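Local coordinates for lysin (Enterococcus phage IMEEF1, PDB 6IST), which probably cleaves bacterial cell-wall peptidoglycan through a calcium-binding CHAP-type cysteine peptidase or amidase domain, lysing the enterococcal host, at residues Q71-A74 and G75-M78; A94-D97 and G98-D101. All coordinates share one frame; numbering follows the deposited sequence.

Contact 1: Q71-A74 and G75-M78; sequences QIKA and GDVM
Lys-73 and Asp-76 are the first and last residues of a type II beta turn that leads the chain into strand 77-80 of the antiparallel CHAP-domain sheet. Two direct hydrogen bonds close it. The main-chain one runs from Asp-76 N to Lys-73 O at 3.1 Å and joins the two ends of the turn. Gly-75, at the third position, has the positive phi of 96° that this turn type calls for there.

The second bond comes from a side chain. Asp-76 folds its carboxylate back over the turn, CG lying beside its own backbone N (chi1 -83°), and OD2 accepts from Lys-73 N at 2.9 Å. The N-H points almost straight at the oxygen (173°) yet meets it from above the carboxylate plane. OD2 also forms a salt bridge with Arg-137 of strand 132-137, whose NH2 in addition binds the carbonyl of Gln-71, so one guanidinium grips both the aspartate and the chain leading into the turn. That charge probably helps to keep the buried carboxylate ionised.

Apolar packing joins the residues that flank the turn. Met-78, bent at chi2 and chi3, curls its thioether back to Ile-72 and crosses that side chain at about a right angle. Its SD rests 3.8 Å from Ile-72 CG2, while its methyl CE lies 3.6 Å from Ile-72 CD1. Both residues also touch Phe-104 of strand 103-108, which brings them into one apolar cluster.

A water bridges the turn, donating to Ala-74 O at 2.8 Å and to Asp-76 OD1 at 2.7 Å. OD2 thus takes Lys-73 N directly, while OD1 reaches Ala-74 O through the water.

Contact 2: A94-D97 and G98-D101; sequences ATED and GRAD
Glu-96 and Arg-99 come together three residues apart on a surface loop between strands 90-94 and 103-108 of the CHAP-domain sheet, with Asp-97 and Gly-98 as the extended link between them. Asp-97 contributes mainly its backbone. Its carboxylate turns off elsewhere, OD1 accepting from Ala-74 N of the preceding turn. Gly-98 continues the extended course, and its backbone is hydrogen-bonded to Ile-72.

Arg-99 is stretched from CG to NE and brings NH2 to Glu-96 OE2 at 3.2 Å, a salt bridge made through one nitrogen and one oxygen, on the NE side of the guanidinium. The bond is nearly straight (173°) and uses the syn lone pair of OE2. Carboxylate and guanidinium lie nearly coplanar, 12° apart, with the oxygen at the guanidinium edge. Both side chains also touch Val-105 of strand 103-108.

Between the bridge and the main chain, a water lies 2.8 Å from Asp-97 O and can donate to it. Its bonds to Glu-96 OE2 and from Arg-99 NE are weak, so any link it makes from the ion pair to the backbone is probably slight. Because the salt bridge rests on a single, fairly long bond between partly exposed groups, it is probably only moderately strong.

From the N terminus, the chain leaves strand 62-65 and reaches contact 1, where the turn at 73-76 closes just as strand 77-80 begins. That strand and its antiparallel partner 90-94 follow, and contact 2 then opens in the loop leading to strand 103-108. The two are therefore in series, neither enclosing nor crossing the other, yet their centres lie only about 8 Å apart. A probable backbone hydrogen bond from Gly-75 N to Ala-94 O helps to join them. Together they tie the entry to strand 77-80 to the exit from strand 90-94, at one end of the two central strands of the six-stranded sheet.

Contact 1: Q71-A74 and G75-M78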
loop_
_atom_site.group_PDB
_atom_site.type_symbol
_atom_site.label_atom_id
_atom_site.label_comp_id
_atom_site.label_asym_id
_atom_site.label_seq_id
_atom_site.Cartn_x
_atom_site.Cartn_y
_atom_site.Cartn_z
ATOM N N GLN C 71 27.701 -8.303 -18.520
ATOM C CA GLN C 71 26.720 -8.636 -17.544
ATOM C C GLN C 71 25.431 -7.744 -17.614
ATOM O O GLN C 71 24.509 -8.005 -16.881
ATOM C CB GLN C 71 27.326 -8.498 -16.120
ATOM C CG GLN C 71 28.538 -9.378 -15.843
ATOM C CD GLN C 71 29.150 -9.071 -14.478
ATOM O OE1 GLN C 71 30.039 -8.259 -14.384
ATOM N NE2 GLN C 71 28.595 -9.647 -13.416
ATOM N N ILE C 72 25.437 -6.658 -18.399
ATOM C CA ILE C 72 24.378 -5.660 -18.432
ATOM C C ILE C 72 23.337 -6.221 -19.376
ATOM O O ILE C 72 23.697 -6.730 -20.465
ATOM C CB ILE C 72 24.839 -4.286 -18.940
ATOM C CG1 ILE C 72 25.793 -3.692 -17.885
ATOM C CG2 ILE C 72 23.684 -3.316 -19.130
ATOM C CD1 ILE C 72 26.675 -2.575 -18.415
ATOM N N LYS C 73 22.103 -6.187 -18.920
ATOM C CA LYS C 73 20.945 -6.576 -19.722
ATOM C C LYS C 73 20.062 -5.391 -19.969
ATOM O O LYS C 73 19.936 -4.465 -19.139
ATOM C CB LYS C 73 20.141 -7.656 -18.991
ATOM C CG LYS C 73 20.874 -8.930 -18.712
ATOM C CD LYS C 73 21.039 -9.806 -19.916
ATOM C CE LYS C 73 21.885 -11.049 -19.564
ATOM N NZ LYS C 73 21.989 -12.032 -20.691
ATOM N N ALA C 74 19.342 -5.404 -21.092
ATOM C CA ALA C 74 18.422 -4.351 -21.374
ATOM C C ALA C 74 17.356 -4.255 -20.274
ATOM O O ALA C 74 16.937 -5.279 -19.715
ATOM C CB ALA C 74 17.765 -4.586 -22.729
ATOM N N GLY C 75 17.151 -3.040 -19.815
ATOM C CA GLY C 75 16.126 -2.703 -18.814
ATOM C C GLY C 75 16.713 -2.663 -17.393
ATOM O O GLY C 75 15.978 -2.353 -16.436
ATOM N N ASP C 76 17.997 -2.870 -17.303
ATOM C CA ASP C 76 18.757 -2.748 -16.035
ATOM C C ASP C 76 18.842 -1.276 -15.690
ATOM O O ASP C 76 18.899 -0.417 -16.582
ATOM C CB ASP C 76 20.158 -3.256 -16.179
ATOM C CG ASP C 76 20.278 -4.783 -16.031
ATOM O OD1 ASP C 76 19.284 -5.441 -15.619
ATOM O OD2 ASP C 76 21.424 -5.280 -16.237
ATOM N N VAL C 77 18.795 -0.980 -14.397
ATOM C CA VAL C 77 19.083 0.374 -13.884
ATOM C C VAL C 77 20.601 0.378 -13.618
ATOM O O VAL C 77 21.098 -0.435 -12.853
ATOM C CB VAL C 77 18.316 0.645 -12.575
ATOM C CG1 VAL C 77 18.819 1.955 -11.957
ATOM C CG2 VAL C 77 16.811 0.647 -12.764
ATOM N N MET C 78 21.353 1.278 -14.252
ATOM C CA MET C 78 22.767 1.379 -14.156
ATOM C C MET C 78 23.108 2.262 -13.030
ATOM O O MET C 78 22.450 3.293 -12.772
ATOM C CB MET C 78 23.293 2.038 -15.424
ATOM C CG MET C 78 22.999 1.297 -16.669
ATOM S SD MET C 78 23.638 -0.351 -16.808
ATOM C CE MET C 78 25.316 -0.118 -16.127
HETATM O O HOH W 1 17.066 -6.151 -17.035
#

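Contact 2: A94-D97 and G98-D101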
loop_
_atom_site.group_PDB
_atom_site.type_symbol
_atom_site.label_atom_id
_atom_site.label_comp_id
_atom_site.label_asym_id
_atom_site.label_seq_id
_atom_site.Cartn_x
_atom_site.Cartn_y
_atom_site.Cartn_z
ATOM N N ALA C 94 19.562 0.996 -18.993
ATOM C CA ALA C 94 20.253 0.226 -20.127
ATOM C C ALA C 94 19.148 -0.092 -21.126
ATOM O O ALA C 94 18.085 -0.576 -20.754
ATOM C CB ALA C 94 20.884 -1.029 -19.641
ATOM N N THR C 95 19.380 0.239 -22.384
ATOM C CA THR C 95 18.334 0.043 -23.415
ATOM C C THR C 95 18.642 -1.141 -24.301
ATOM O O THR C 95 17.766 -1.554 -25.139
ATOM C CB THR C 95 18.163 1.277 -24.273
ATOM O OG1 THR C 95 19.431 1.807 -24.685
ATOM C CG2 THR C 95 17.436 2.320 -23.439
ATOM N N GLU C 96 19.829 -1.690 -24.080
ATOM C CA GLU C 96 20.347 -2.832 -24.814
ATOM C C GLU C 96 21.186 -3.685 -23.906
ATOM O O GLU C 96 21.676 -3.207 -22.906
ATOM C CB GLU C 96 21.230 -2.331 -25.972
ATOM C CG GLU C 96 20.456 -1.566 -27.035
ATOM C CD GLU C 96 21.349 -0.867 -28.052
ATOM O OE1 GLU C 96 20.838 0.066 -28.693
ATOM O OE2 GLU C 96 22.555 -1.214 -28.190
ATOM N N ASP C 97 21.407 -4.954 -24.249
ATOM C CA ASP C 97 22.400 -5.731 -23.517
ATOM C C ASP C 97 23.801 -5.124 -23.684
ATOM O O ASP C 97 24.114 -4.546 -24.715
ATOM C CB ASP C 97 22.423 -7.194 -23.971
ATOM C CG ASP C 97 21.109 -7.955 -23.652
ATOM O OD1 ASP C 97 20.205 -7.477 -22.881
ATOM O OD2 ASP C 97 20.948 -9.088 -24.189
ATOM N N GLY C 98 24.682 -5.293 -22.711
ATOM C CA GLY C 98 25.991 -4.769 -22.838
ATOM C C GLY C 98 26.771 -5.486 -23.906
ATOM O O GLY C 98 26.448 -6.594 -24.261
ATOM N N ARG C 99 27.712 -4.786 -24.489
ATOM C CA ARG C 99 28.467 -5.354 -25.614
ATOM C C ARG C 99 29.818 -5.989 -25.228
ATOM O O ARG C 99 30.392 -5.746 -24.182
ATOM C CB ARG C 99 28.659 -4.260 -26.659
ATOM C CG ARG C 99 27.366 -3.755 -27.272
ATOM C CD ARG C 99 27.632 -2.412 -27.929
ATOM N NE ARG C 99 26.419 -1.768 -28.410
ATOM C CZ ARG C 99 26.400 -0.771 -29.297
ATOM N NH1 ARG C 99 27.524 -0.285 -29.839
ATOM N NH2 ARG C 99 25.235 -0.260 -29.649
ATOM N N ALA C 100 30.314 -6.857 -26.104
ATOM C CA ALA C 100 31.535 -7.599 -25.876
ATOM C C ALA C 100 32.796 -6.723 -25.798
ATOM O O ALA C 100 33.751 -7.088 -25.152
ATOM C CB ALA C 100 31.684 -8.667 -26.975
ATOM N N ASP C 101 32.774 -5.563 -26.442
ATOM C CA ASP C 101 33.914 -4.630 -26.446
ATOM C C ASP C 101 34.008 -3.741 -25.182
ATOM O O ASP C 101 34.726 -2.732 -25.171
ATOM C CB ASP C 101 33.848 -3.770 -27.712
ATOM C CG ASP C 101 32.648 -2.772 -27.711
ATOM O OD1 ASP C 101 31.788 -2.818 -26.780
ATOM O OD2 ASP C 101 32.545 -1.958 -28.654
HETATM O O HOH W 2 24.780 -1.970 -25.615
#